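Local coordinates for protein peroxisomal acyl-CoA oxidase 1A (Solanum lycopersicum, PDB 2FON) that probably catalyses the FAD-dependent oxidation of acyl-CoA thioesters in the peroxisomal beta-oxidation of fatty acids, at residues G152-G160 against L188-G196; I344-P355 against R609-A619. All coordinates share one frame; numbering follows the deposited sequence.

In the fold
Contact 1 comes first along the chain and closes before contact 2 opens. It joins strand 152-155 and the loop after it to strand 192-196, both within the acyl-CoA dehydrogenase middle domain. Contact 2 links the start of helix 347-380, in the C-alpha1 domain, to the end of helix 598-615 in the C-terminal acyl-CoA oxidase region. The two share no strand or helix, lie on opposite sides of the chain's centre with their own centres about 45 Å apart, and both reach the second subunit. Each borders FAD, contact 1 at the flavin and contact 2 at the adenosine end of a different FAD molecule, consistent with cofactor sites built from both subunits of the dimer.

Contact 1. Residues G152-G160 against L188-G196; sequences GCYAQTELG and LTSSKWWPG. With FAD (flavin-adenine dinucleotide), chain E.
Lys192 and Glu158 form the charged pair of this contact, NZ lying 2.7 Å from OE2 on the anti lone pair of the carboxylate. The same NZ donates to Gln156 O at 2.9 Å, tilted 32° from that carbonyl plane, and also bonds Tyr208 O, while Thr170 OG1 also bonds OE2 and Glu169 N bonds OE1. CG of Lys192 lies beside its own backbone N (chi1 -62°), and a bend at chi2 brings the chain back over the 155-158 backbone. A methionine in its place would probably leave the buried Glu158 carboxylate without its counter-charge and Gln156 O without this donor.

Between backbones, Leu159 N donates to Ser191 O at 2.8 Å and Gly160 N to Thr189 O. Glu158 and Lys192 make a single beta bridge here, in the middle domain of the acyl-CoA dehydrogenase fold, where the two segments together hold the flavin. Thr157 N and Gln156 N both donate to FAD O2, Thr157 OG1 donates to N1 at 2.7 Å, and Gly196 N to O4 at 2.9 Å.

Among apolar contacts, Leu159 puts CD2 over the face of the Trp193 indole, 3.7 Å from the centroid of its five-membered ring, a CH-pi contact. Trp194 turns one indole face to the flavin, near C8 and C9, and its edge to Thr157 CG2. Pro195 CG rests on Ala155, 4.2 Å from its CB.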
loop_
_atom_site.group_PDB
_atom_site.type_symbol
_atom_site.label_atom_id
_atom_site.label_comp_id
_atom_site.label_asym_id
_atom_site.label_seq_id
_atom_site.Cartn_x
_atom_site.Cartn_y
_atom_site.Cartn_z
ATOM N N GLY B 152 17.997 -4.474 27.025
ATOM C CA GLY B 152 18.896 -3.969 26.050
ATOM C C GLY B 152 18.210 -3.817 24.724
ATOM O O GLY B 152 17.278 -4.575 24.416
ATOM N N CYS B 153 18.651 -2.821 23.955
ATOM C CA CYS B 153 18.235 -2.641 22.596
ATOM C C CYS B 153 19.497 -2.555 21.687
ATOM O O CYS B 153 20.636 -2.690 22.186
ATOM C CB CYS B 153 17.433 -1.359 22.541
ATOM S SG CYS B 153 18.454 0.079 22.987
ATOM N N TYR B 154 19.305 -2.284 20.381
ATOM C CA TYR B 154 20.390 -2.288 19.374
ATOM C C TYR B 154 20.427 -0.983 18.579
ATOM O O TYR B 154 19.655 -0.779 17.654
ATOM C CB TYR B 154 20.161 -3.473 18.460
ATOM C CG TYR B 154 21.098 -3.691 17.288
ATOM C CD1 TYR B 154 22.050 -4.691 17.344
ATOM C CD2 TYR B 154 20.953 -2.995 16.074
ATOM C CE1 TYR B 154 22.888 -4.964 16.260
ATOM C CE2 TYR B 154 21.794 -3.272 14.967
ATOM C CZ TYR B 154 22.756 -4.266 15.082
ATOM O OH TYR B 154 23.635 -4.601 14.062
ATOM N N ALA B 155 21.359 -0.104 18.917
ATOM C CA ALA B 155 21.342 1.256 18.439
ATOM C C ALA B 155 22.325 1.457 17.290
ATOM O O ALA B 155 23.473 1.790 17.500
ATOM C CB ALA B 155 21.674 2.146 19.582
ATOM N N GLN B 156 21.902 1.258 16.058
ATOM C CA GLN B 156 22.825 1.440 14.955
ATOM C C GLN B 156 22.440 2.621 14.091
ATOM O O GLN B 156 23.244 3.527 13.929
ATOM C CB GLN B 156 22.938 0.182 14.157
ATOM C CG GLN B 156 23.734 0.265 12.910
ATOM C CD GLN B 156 23.789 -1.122 12.230
ATOM O OE1 GLN B 156 24.231 -2.133 12.824
ATOM N NE2 GLN B 156 23.307 -1.178 11.002
ATOM N N THR B 157 21.218 2.614 13.550
ATOM C CA THR B 157 20.716 3.706 12.679
ATOM C C THR B 157 20.880 5.043 13.336
ATOM O O THR B 157 20.765 5.111 14.544
ATOM C CB THR B 157 19.245 3.514 12.413
ATOM O OG1 THR B 157 19.073 2.259 11.795
ATOM C CG2 THR B 157 18.716 4.552 11.457
ATOM N N GLU B 158 21.179 6.090 12.565
ATOM C CA GLU B 158 21.265 7.433 13.088
ATOM C C GLU B 158 20.331 8.267 12.221
ATOM O O GLU B 158 19.843 7.743 11.229
ATOM C CB GLU B 158 22.696 7.941 13.041
ATOM C CG GLU B 158 23.657 6.977 13.685
ATOM C CD GLU B 158 25.102 7.450 13.831
ATOM O OE1 GLU B 158 25.589 8.331 13.078
ATOM O OE2 GLU B 158 25.768 6.904 14.739
ATOM N N LEU B 159 20.032 9.528 12.609
ATOM C CA LEU B 159 19.178 10.387 11.803
ATOM C C LEU B 159 19.618 10.353 10.379
ATOM O O LEU B 159 18.782 10.244 9.489
ATOM C CB LEU B 159 19.210 11.882 12.236
ATOM C CG LEU B 159 17.956 12.281 13.042
ATOM C CD1 LEU B 159 17.999 13.695 13.449
ATOM C CD2 LEU B 159 16.653 11.948 12.257
ATOM N N GLY B 160 20.926 10.502 10.179
ATOM C CA GLY B 160 21.496 10.706 8.869
ATOM C C GLY B 160 22.024 9.481 8.141
ATOM O O GLY B 160 22.406 9.606 6.965
ATOM N N LEU B 188 23.871 16.804 15.424
ATOM C CA LEU B 188 22.459 16.475 15.408
ATOM C C LEU B 188 22.152 15.176 14.637
ATOM O O LEU B 188 21.537 14.276 15.198
ATOM C CB LEU B 188 21.639 17.643 14.865
ATOM C CG LEU B 188 20.164 17.243 14.932
ATOM C CD1 LEU B 188 19.396 17.751 16.221
ATOM C CD2 LEU B 188 19.475 17.680 13.652
ATOM N N THR B 189 22.635 15.035 13.414
ATOM C CA THR B 189 22.241 13.933 12.582
ATOM C C THR B 189 22.893 12.614 12.987
ATOM O O THR B 189 22.522 11.524 12.466
ATOM C CB THR B 189 22.625 14.131 11.117
ATOM O OG1 THR B 189 24.041 14.243 11.050
ATOM C CG2 THR B 189 21.944 15.341 10.483
ATOM N N SER B 190 23.865 12.678 13.893
ATOM C CA SER B 190 24.526 11.457 14.295
ATOM C C SER B 190 23.702 10.899 15.382
ATOM O O SER B 190 23.951 9.782 15.823
ATOM C CB SER B 190 25.892 11.718 14.845
ATOM O OG SER B 190 25.795 12.442 16.074
ATOM N N SER B 191 22.748 11.675 15.879
ATOM C CA SER B 191 21.807 11.134 16.836
ATOM C C SER B 191 21.302 9.729 16.449
ATOM O O SER B 191 20.923 9.518 15.311
ATOM C CB SER B 191 20.627 12.077 16.830
ATOM O OG SER B 191 20.769 13.017 17.831
ATOM N N LYS B 192 21.270 8.770 17.363
ATOM C CA LYS B 192 20.577 7.478 17.035
ATOM C C LYS B 192 19.062 7.694 16.905
ATOM O O LYS B 192 18.505 8.536 17.625
ATOM C CB LYS B 192 20.837 6.408 18.097
ATOM C CG LYS B 192 22.266 6.018 18.249
ATOM C CD LYS B 192 22.880 5.523 16.959
ATOM C CE LYS B 192 24.343 5.222 17.172
ATOM N NZ LYS B 192 24.978 4.660 15.952
ATOM N N TRP B 193 18.395 6.962 16.023
ATOM C CA TRP B 193 17.012 7.235 15.698
ATOM C C TRP B 193 16.472 5.956 15.159
ATOM O O TRP B 193 17.087 5.410 14.259
ATOM C CB TRP B 193 16.996 8.236 14.538
ATOM C CG TRP B 193 15.687 8.835 14.227
ATOM C CD1 TRP B 193 14.759 8.344 13.371
ATOM C CD2 TRP B 193 15.143 10.053 14.762
ATOM N NE1 TRP B 193 13.662 9.162 13.355
ATOM C CE2 TRP B 193 13.876 10.223 14.193
ATOM C CE3 TRP B 193 15.604 11.007 15.696
ATOM C CZ2 TRP B 193 13.058 11.303 14.498
ATOM C CZ3 TRP B 193 14.784 12.094 16.004
ATOM C CH2 TRP B 193 13.523 12.229 15.410
ATOM N N TRP B 194 15.341 5.467 15.676
ATOM C CA TRP B 194 14.669 4.190 15.235
ATOM C C TRP B 194 14.762 2.977 16.143
ATOM O O TRP B 194 13.806 2.201 16.145
ATOM C CB TRP B 194 15.001 3.677 13.789
ATOM C CG TRP B 194 14.257 4.446 12.765
ATOM C CD1 TRP B 194 14.777 5.251 11.823
ATOM C CD2 TRP B 194 12.820 4.571 12.667
ATOM N NE1 TRP B 194 13.759 5.865 11.112
ATOM C CE2 TRP B 194 12.552 5.465 11.616
ATOM C CE3 TRP B 194 11.754 4.003 13.351
ATOM C CZ2 TRP B 194 11.256 5.822 11.250
ATOM C CZ3 TRP B 194 10.464 4.355 12.991
ATOM C CH2 TRP B 194 10.219 5.259 11.956
ATOM N N PRO B 195 15.877 2.798 16.882
ATOM C CA PRO B 195 16.119 1.527 17.553
ATOM C C PRO B 195 15.009 1.207 18.550
ATOM O O PRO B 195 14.744 1.996 19.503
ATOM C CB PRO B 195 17.458 1.763 18.281
ATOM C CG PRO B 195 18.093 2.909 17.547
ATOM C CD PRO B 195 16.952 3.760 17.143
ATOM N N GLY B 196 14.346 0.081 18.357
ATOM C CA GLY B 196 13.198 -0.166 19.205
ATOM C C GLY B 196 13.597 -0.538 20.630
ATOM O O GLY B 196 14.560 -1.274 20.811
HETATM P PA FAD E . 17.930 4.959 2.969
HETATM O O1A FAD E . 19.105 4.083 2.780
HETATM O O2A FAD E . 18.283 6.345 3.436
HETATM O O5B FAD E . 17.128 4.927 1.620
HETATM C C5B FAD E . 16.398 6.064 1.242
HETATM C C4B FAD E . 15.987 5.879 -0.229
HETATM O O4B FAD E . 17.144 5.960 -1.014
HETATM C C3B FAD E . 15.415 4.487 -0.485
HETATM O O3B FAD E . 14.519 4.650 -1.515
HETATM C C2B FAD E . 16.590 3.671 -0.933
HETATM O O2B FAD E . 16.308 2.658 -1.839
HETATM C C1B FAD E . 17.359 4.743 -1.679
HETATM N N9A FAD E . 18.774 4.441 -1.671
HETATM C C8A FAD E . 19.619 4.484 -0.608
HETATM N N7A FAD E . 20.822 4.077 -1.033
HETATM C C5A FAD E . 20.748 3.793 -2.350
HETATM C C6A FAD E . 21.693 3.390 -3.296
HETATM N N6A FAD E . 22.977 3.179 -2.938
HETATM N N1A FAD E . 21.289 3.205 -4.600
HETATM C C2A FAD E . 19.984 3.383 -4.958
HETATM N N3A FAD E . 19.066 3.804 -4.022
HETATM C C4A FAD E . 19.446 4.009 -2.752
HETATM N N1 FAD E . 17.593 0.527 13.312
HETATM C C2 FAD E . 18.335 0.034 14.375
HETATM O O2 FAD E . 19.549 0.213 14.369
HETATM N N3 FAD E . 17.726 -0.665 15.418
HETATM C C4 FAD E . 16.356 -0.856 15.388
HETATM O O4 FAD E . 15.805 -1.437 16.310
HETATM C C4X FAD E . 15.589 -0.357 14.324
HETATM N N5 FAD E . 14.202 -0.507 14.287
HETATM C C5X FAD E . 13.498 0.011 13.223
HETATM C C6 FAD E . 12.137 -0.128 13.218
HETATM C C7 FAD E . 11.422 0.435 12.198
HETATM C C7M FAD E . 9.959 0.205 12.289
HETATM C C8 FAD E . 12.054 1.131 11.153
HETATM C C8M FAD E . 11.313 1.730 9.979
HETATM C C9 FAD E . 13.425 1.258 11.151
HETATM C C9A FAD E . 14.149 0.698 12.199
HETATM N N10 FAD E . 15.525 0.833 12.259
HETATM C C10 FAD E . 16.229 0.335 13.301
HETATM C "C1'" FAD E . 16.316 1.527 11.186
HETATM C "C2'" FAD E . 16.191 0.533 10.023
HETATM O "O2'" FAD E . 16.759 -0.676 10.387
HETATM C "C3'" FAD E . 16.880 0.863 8.714
HETATM O "O3'" FAD E . 18.283 0.839 8.824
HETATM C "C4'" FAD E . 16.399 2.136 8.087
HETATM O "O4'" FAD E . 14.991 2.017 7.812
HETATM C "C5'" FAD E . 17.224 2.237 6.839
HETATM O "O5'" FAD E . 16.409 3.110 6.102
HETATM P P FAD E . 16.908 4.501 5.550
HETATM O O1P FAD E . 15.989 5.571 6.020
HETATM O O2P FAD E . 18.379 4.757 5.774
HETATM O O3P FAD E . 16.869 4.230 3.962
#

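Contact 2. Residues I344-P355 against R609-A619; sequences IDYKTQQNRLFP and RALYSQLRPNA. With FAD (flavin-adenine dinucleotide), chain D.
Tyr612 enters helix 347-355 as a knob, its ring set among Gln350, Asn351, Phe354 and Pro355, where the two helices run at 85° to each other. One face of the phenol looks onto the backbone at Gln350 O and Asn351 N. Its OH donates to Asn351 OD1 at 2.5 Å, in the carbonyl plane and on a lone pair, with the amide turned well out of the ring plane. Phe354 fills the neighbouring part of this tight, buried region: CD2 of Leu615 sits over one ring face, 3.8 Å from the centroid, Gln350 CG covers the opposite face, and Tyr612 O lies at the edge. The far side of the phenyl puts CE2 against Ala619 CB.

The polar side, where Asp345, Arg616 and Ser613 are partly exposed, is held by charge and hydrogen bonds. Arg616 approaches Asp345 side-on, NE and NH2 both 2.7 Å from the single oxygen OD2, with the carboxylate and guanidinium planes 30° apart. Ile344 CG2 covers a guanidinium face, and NH1 pairs instead with Glu29. The buried Lys347, bent at chi2 and chi3, brings NZ 2.7 Å from Ser613 OG and 3.1 Å from Gln350 OE1; NE2 of that amide donates almost straight to Ile344 O. Tyr346, Gln349 and Arg352 face FAD instead. Bonds at both amide ends fix which way Gln350 is flipped, and the two-nitrogen grip would probably favour a charged Asp345 and limit rotation of Arg616.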
loop_
_atom_site.group_PDB
_atom_site.type_symbol
_atom_site.label_atom_id
_atom_site.label_comp_id
_atom_site.label_asym_id
_atom_site.label_seq_id
_atom_site.Cartn_x
_atom_site.Cartn_y
_atom_site.Cartn_z
ATOM N N ILE B 344 -15.418 -14.739 -4.309
ATOM C CA ILE B 344 -14.419 -15.756 -4.587
ATOM C C ILE B 344 -14.724 -16.594 -5.814
ATOM O O ILE B 344 -13.802 -17.204 -6.346
ATOM C CB ILE B 344 -14.228 -16.675 -3.386
ATOM C CG1 ILE B 344 -12.898 -17.401 -3.488
ATOM C CG2 ILE B 344 -15.328 -17.636 -3.299
ATOM C CD1 ILE B 344 -12.256 -17.711 -2.120
ATOM N N ASP B 345 -15.978 -16.661 -6.280
ATOM C CA ASP B 345 -16.212 -17.417 -7.514
ATOM C C ASP B 345 -15.733 -16.668 -8.742
ATOM O O ASP B 345 -15.659 -17.250 -9.787
ATOM C CB ASP B 345 -17.689 -17.796 -7.720
ATOM C CG ASP B 345 -18.198 -18.862 -6.728
ATOM O OD1 ASP B 345 -19.450 -19.011 -6.652
ATOM O OD2 ASP B 345 -17.383 -19.532 -6.023
ATOM N N TYR B 346 -15.453 -15.370 -8.632
ATOM C CA TYR B 346 -15.050 -14.562 -9.811
ATOM C C TYR B 346 -13.594 -14.733 -10.179
ATOM O O TYR B 346 -12.741 -14.869 -9.316
ATOM C CB TYR B 346 -15.334 -13.070 -9.608
ATOM C CG TYR B 346 -16.778 -12.766 -9.496
ATOM C CD1 TYR B 346 -17.229 -11.771 -8.613
ATOM C CD2 TYR B 346 -17.708 -13.471 -10.253
ATOM C CE1 TYR B 346 -18.635 -11.478 -8.497
ATOM C CE2 TYR B 346 -19.060 -13.214 -10.151
ATOM C CZ TYR B 346 -19.542 -12.216 -9.271
ATOM O OH TYR B 346 -20.897 -11.965 -9.178
ATOM N N LYS B 347 -13.303 -14.673 -11.462
ATOM C CA LYS B 347 -11.967 -14.994 -11.943
ATOM C C LYS B 347 -10.998 -13.798 -11.694
ATOM O O LYS B 347 -9.775 -13.958 -11.628
ATOM C CB LYS B 347 -12.085 -15.492 -13.406
ATOM C CG LYS B 347 -10.939 -16.363 -14.037
ATOM C CD LYS B 347 -10.652 -17.722 -13.381
ATOM C CE LYS B 347 -11.816 -18.678 -13.447
ATOM N NZ LYS B 347 -11.441 -20.009 -12.864
ATOM N N THR B 348 -11.546 -12.613 -11.485
ATOM C CA THR B 348 -10.714 -11.466 -11.163
ATOM C C THR B 348 -10.333 -11.446 -9.712
ATOM O O THR B 348 -9.182 -11.090 -9.372
ATOM C CB THR B 348 -11.364 -10.140 -11.493
ATOM O OG1 THR B 348 -12.718 -10.134 -11.050
ATOM C CG2 THR B 348 -11.344 -9.903 -12.981
ATOM N N GLN B 349 -11.282 -11.807 -8.848
ATOM C CA GLN B 349 -10.975 -12.046 -7.461
ATOM C C GLN B 349 -9.958 -13.163 -7.379
ATOM O O GLN B 349 -8.912 -13.012 -6.782
ATOM C CB GLN B 349 -12.213 -12.404 -6.671
ATOM C CG GLN B 349 -11.992 -12.292 -5.175
ATOM C CD GLN B 349 -12.225 -10.922 -4.668
ATOM O OE1 GLN B 349 -12.468 -10.007 -5.458
ATOM N NE2 GLN B 349 -12.205 -10.753 -3.338
ATOM N N GLN B 350 -10.212 -14.273 -8.031
ATOM C CA GLN B 350 -9.160 -15.299 -8.135
ATOM C C GLN B 350 -7.767 -14.827 -8.595
ATOM O O GLN B 350 -6.771 -15.065 -7.906
ATOM C CB GLN B 350 -9.658 -16.473 -8.932
ATOM C CG GLN B 350 -10.736 -17.203 -8.172
ATOM C CD GLN B 350 -11.515 -18.077 -9.092
ATOM O OE1 GLN B 350 -11.004 -18.499 -10.155
ATOM N NE2 GLN B 350 -12.781 -18.359 -8.722
ATOM N N ASN B 351 -7.710 -14.080 -9.690
ATOM C CA ASN B 351 -6.426 -13.492 -10.166
ATOM C C ASN B 351 -5.694 -12.551 -9.243
ATOM O O ASN B 351 -4.518 -12.411 -9.356
ATOM C CB ASN B 351 -6.583 -12.767 -11.508
ATOM C CG ASN B 351 -5.238 -12.492 -12.192
ATOM O OD1 ASN B 351 -4.318 -13.325 -12.182
ATOM N ND2 ASN B 351 -5.144 -11.337 -12.823
ATOM N N ARG B 352 -6.375 -11.866 -8.354
ATOM C CA ARG B 352 -5.622 -11.100 -7.380
ATOM C C ARG B 352 -5.375 -11.892 -6.106
ATOM O O ARG B 352 -4.357 -11.690 -5.482
ATOM C CB ARG B 352 -6.269 -9.754 -7.096
ATOM C CG ARG B 352 -7.210 -9.254 -8.217
ATOM C CD ARG B 352 -7.549 -7.846 -8.044
ATOM N NE ARG B 352 -8.907 -7.590 -7.604
ATOM C CZ ARG B 352 -9.250 -6.768 -6.598
ATOM N NH1 ARG B 352 -8.345 -6.121 -5.858
ATOM N NH2 ARG B 352 -10.527 -6.573 -6.325
ATOM N N LEU B 353 -6.239 -12.840 -5.746
ATOM C CA LEU B 353 -6.114 -13.528 -4.437
ATOM C C LEU B 353 -5.271 -14.807 -4.407
ATOM O O LEU B 353 -4.328 -14.914 -3.607
ATOM C CB LEU B 353 -7.474 -13.799 -3.836
ATOM C CG LEU B 353 -7.503 -14.617 -2.564
ATOM C CD1 LEU B 353 -7.281 -13.708 -1.397
ATOM C CD2 LEU B 353 -8.836 -15.345 -2.408
ATOM N N PHE B 354 -5.583 -15.773 -5.283
ATOM C CA PHE B 354 -4.845 -17.031 -5.336
ATOM C C PHE B 354 -3.328 -16.914 -5.588
ATOM O O PHE B 354 -2.586 -17.751 -5.138
ATOM C CB PHE B 354 -5.438 -17.916 -6.365
ATOM C CG PHE B 354 -6.818 -18.358 -6.053
ATOM C CD1 PHE B 354 -7.465 -19.306 -6.885
ATOM C CD2 PHE B 354 -7.499 -17.859 -4.946
ATOM C CE1 PHE B 354 -8.750 -19.733 -6.582
ATOM C CE2 PHE B 354 -8.764 -18.300 -4.662
ATOM C CZ PHE B 354 -9.396 -19.219 -5.485
ATOM N N PRO B 355 -2.846 -15.923 -6.337
ATOM C CA PRO B 355 -1.386 -15.859 -6.331
ATOM C C PRO B 355 -0.815 -15.536 -4.946
ATOM O O PRO B 355 0.351 -15.877 -4.667
ATOM C CB PRO B 355 -1.060 -14.684 -7.264
ATOM C CG PRO B 355 -2.235 -14.486 -8.044
ATOM C CD PRO B 355 -3.440 -14.932 -7.240
ATOM N N ARG B 609 -5.500 -20.224 -15.692
ATOM C CA ARG B 609 -6.924 -20.077 -15.544
ATOM C C ARG B 609 -7.489 -21.393 -15.022
ATOM O O ARG B 609 -8.205 -21.405 -14.027
ATOM C CB ARG B 609 -7.550 -19.703 -16.868
ATOM C CG ARG B 609 -8.726 -18.806 -16.735
ATOM C CD ARG B 609 -9.407 -18.691 -18.084
ATOM N NE ARG B 609 -8.538 -17.934 -18.971
ATOM C CZ ARG B 609 -8.035 -18.381 -20.114
ATOM N NH1 ARG B 609 -8.348 -19.595 -20.559
ATOM N NH2 ARG B 609 -7.229 -17.594 -20.819
ATOM N N ALA B 610 -7.126 -22.494 -15.685
ATOM C CA ALA B 610 -7.442 -23.857 -15.237
ATOM C C ALA B 610 -7.094 -24.048 -13.756
ATOM O O ALA B 610 -7.907 -24.568 -12.983
ATOM C CB ALA B 610 -6.713 -24.893 -16.109
ATOM N N LEU B 611 -5.909 -23.583 -13.356
ATOM C CA LEU B 611 -5.444 -23.815 -12.001
ATOM C C LEU B 611 -6.315 -23.097 -10.968
ATOM O O LEU B 611 -6.666 -23.671 -9.939
ATOM C CB LEU B 611 -3.970 -23.475 -11.847
ATOM C CG LEU B 611 -2.983 -24.440 -12.498
ATOM C CD1 LEU B 611 -1.571 -23.922 -12.289
ATOM C CD2 LEU B 611 -3.110 -25.887 -12.001
ATOM N N TYR B 612 -6.684 -21.852 -11.262
ATOM C CA TYR B 612 -7.623 -21.123 -10.441
ATOM C C TYR B 612 -8.903 -21.966 -10.233
ATOM O O TYR B 612 -9.362 -22.135 -9.114
ATOM C CB TYR B 612 -7.942 -19.749 -11.065
ATOM C CG TYR B 612 -6.841 -18.697 -11.100
ATOM C CD1 TYR B 612 -6.866 -17.707 -12.057
ATOM C CD2 TYR B 612 -5.807 -18.671 -10.180
ATOM C CE1 TYR B 612 -5.894 -16.710 -12.133
ATOM C CE2 TYR B 612 -4.802 -17.681 -10.240
ATOM C CZ TYR B 612 -4.860 -16.698 -11.246
ATOM O OH TYR B 612 -3.921 -15.674 -11.356
ATOM N N SER B 613 -9.462 -22.508 -11.302
ATOM C CA SER B 613 -10.702 -23.297 -11.193
ATOM C C SER B 613 -10.575 -24.516 -10.298
ATOM O O SER B 613 -11.532 -24.886 -9.646
ATOM C CB SER B 613 -11.191 -23.766 -12.556
ATOM O OG SER B 613 -11.685 -22.669 -13.285
ATOM N N GLN B 614 -9.401 -25.153 -10.289
ATOM C CA GLN B 614 -9.199 -26.283 -9.392
ATOM C C GLN B 614 -8.885 -25.819 -7.976
ATOM O O GLN B 614 -9.389 -26.387 -7.028
ATOM C CB GLN B 614 -8.181 -27.311 -9.911
ATOM C CG GLN B 614 -7.303 -26.864 -11.075
ATOM C CD GLN B 614 -6.665 -28.056 -11.850
ATOM O OE1 GLN B 614 -5.894 -28.882 -11.286
ATOM N NE2 GLN B 614 -6.969 -28.129 -13.143
ATOM N N LEU B 615 -8.083 -24.780 -7.809
ATOM C CA LEU B 615 -7.852 -24.288 -6.467
ATOM C C LEU B 615 -9.188 -23.978 -5.814
ATOM O O LEU B 615 -9.444 -24.519 -4.750
ATOM C CB LEU B 615 -6.929 -23.062 -6.419
ATOM C CG LEU B 615 -6.373 -22.793 -5.008
ATOM C CD1 LEU B 615 -5.448 -23.872 -4.552
ATOM C CD2 LEU B 615 -5.591 -21.554 -4.953
ATOM N N ARG B 616 -10.026 -23.157 -6.467
ATOM C CA ARG B 616 -11.363 -22.773 -5.984
ATOM C C ARG B 616 -12.015 -23.644 -4.892
ATOM O O ARG B 616 -12.298 -23.160 -3.792
ATOM C CB ARG B 616 -12.363 -22.575 -7.132
ATOM C CG ARG B 616 -13.764 -22.309 -6.650
ATOM C CD ARG B 616 -13.802 -21.149 -5.669
ATOM N NE ARG B 616 -15.153 -20.834 -5.199
ATOM C CZ ARG B 616 -15.701 -21.204 -4.031
ATOM N NH1 ARG B 616 -15.021 -21.930 -3.160
ATOM N NH2 ARG B 616 -16.941 -20.820 -3.726
ATOM N N PRO B 617 -12.264 -24.909 -5.167
ATOM C CA PRO B 617 -12.919 -25.618 -4.095
ATOM C C PRO B 617 -12.113 -25.683 -2.838
ATOM O O PRO B 617 -12.659 -25.943 -1.819
ATOM C CB PRO B 617 -13.055 -27.048 -4.642
ATOM C CG PRO B 617 -12.938 -26.922 -6.148
ATOM C CD PRO B 617 -12.015 -25.754 -6.346
ATOM N N ASN B 618 -10.817 -25.471 -2.889
ATOM C CA ASN B 618 -9.964 -25.726 -1.710
ATOM C C ASN B 618 -9.459 -24.528 -0.937
ATOM O O ASN B 618 -8.933 -24.680 0.171
ATOM C CB ASN B 618 -8.748 -26.615 -2.092
ATOM C CG ASN B 618 -9.163 -27.947 -2.682
ATOM O OD1 ASN B 618 -9.270 -28.975 -1.988
ATOM N ND2 ASN B 618 -9.433 -27.925 -3.970
ATOM N N ALA B 619 -9.574 -23.347 -1.527
ATOM C CA ALA B 619 -9.056 -22.101 -0.906
ATOM C C ALA B 619 -9.323 -21.966 0.591
ATOM O O ALA B 619 -8.421 -21.680 1.349
ATOM C CB ALA B 619 -9.559 -20.894 -1.636
HETATM P PA FAD D . -17.827 -5.230 -3.128
HETATM O O1A FAD D . -18.529 -4.947 -4.429
HETATM O O2A FAD D . -18.603 -6.076 -2.113
HETATM O O5B FAD D . -16.487 -5.894 -3.592
HETATM C C5B FAD D . -15.780 -6.722 -2.701
HETATM C C4B FAD D . -14.827 -7.430 -3.654
HETATM O O4B FAD D . -15.600 -8.167 -4.584
HETATM C C3B FAD D . -13.965 -6.467 -4.471
HETATM O O3B FAD D . -12.751 -7.104 -4.619
HETATM C C2B FAD D . -14.587 -6.493 -5.828
HETATM O O2B FAD D . -13.651 -6.261 -6.831
HETATM C C1B FAD D . -15.144 -7.907 -5.876
HETATM N N9A FAD D . -16.288 -7.892 -6.779
HETATM C C8A FAD D . -17.551 -7.466 -6.480
HETATM N N7A FAD D . -18.283 -7.607 -7.612
HETATM C C5A FAD D . -17.514 -8.129 -8.601
HETATM C C6A FAD D . -17.763 -8.490 -9.928
HETATM N N6A FAD D . -18.976 -8.307 -10.437
HETATM N N1A FAD D . -16.748 -9.006 -10.708
HETATM C C2A FAD D . -15.485 -9.190 -10.192
HETATM N N3A FAD D . -15.250 -8.851 -8.882
HETATM C C4A FAD D . -16.242 -8.313 -8.096
HETATM N N1 FAD D . -21.603 4.857 0.196
HETATM C C2 FAD D . -22.642 5.783 0.214
HETATM O O2 FAD D . -23.784 5.527 -0.247
HETATM N N3 FAD D . -22.365 7.046 0.693
HETATM C C4 FAD D . -21.123 7.362 1.166
HETATM O O4 FAD D . -20.943 8.492 1.622
HETATM C C4X FAD D . -20.104 6.422 1.158
HETATM N N5 FAD D . -18.848 6.727 1.679
HETATM C C5X FAD D . -17.844 5.812 1.752
HETATM C C6 FAD D . -16.666 6.220 2.305
HETATM C C7 FAD D . -15.610 5.334 2.378
HETATM C C7M FAD D . -14.323 5.848 2.990
HETATM C C8 FAD D . -15.773 4.008 1.862
HETATM C C8M FAD D . -14.683 2.980 1.920
HETATM C C9 FAD D . -16.984 3.623 1.314
HETATM C C9A FAD D . -18.061 4.528 1.270
HETATM N N10 FAD D . -19.341 4.199 0.727
HETATM C C10 FAD D . -20.348 5.158 0.675
HETATM C "C1'" FAD D . -19.653 2.851 0.118
HETATM C "C2'" FAD D . -18.766 2.885 -1.121
HETATM O "O2'" FAD D . -19.115 3.908 -1.975
HETATM C "C3'" FAD D . -18.800 1.741 -2.082
HETATM O "O3'" FAD D . -20.023 1.694 -2.781
HETATM C "C4'" FAD D . -18.482 0.407 -1.480
HETATM O "O4'" FAD D . -17.326 0.524 -0.662
HETATM C "C5'" FAD D . -18.297 -0.517 -2.691
HETATM O "O5'" FAD D . -17.436 -1.542 -2.293
HETATM P P FAD D . -17.998 -2.852 -1.593
HETATM O O1P FAD D . -17.754 -2.702 -0.106
HETATM O O2P FAD D . -19.455 -2.983 -2.064
HETATM O O3P FAD D . -17.140 -3.981 -2.370
#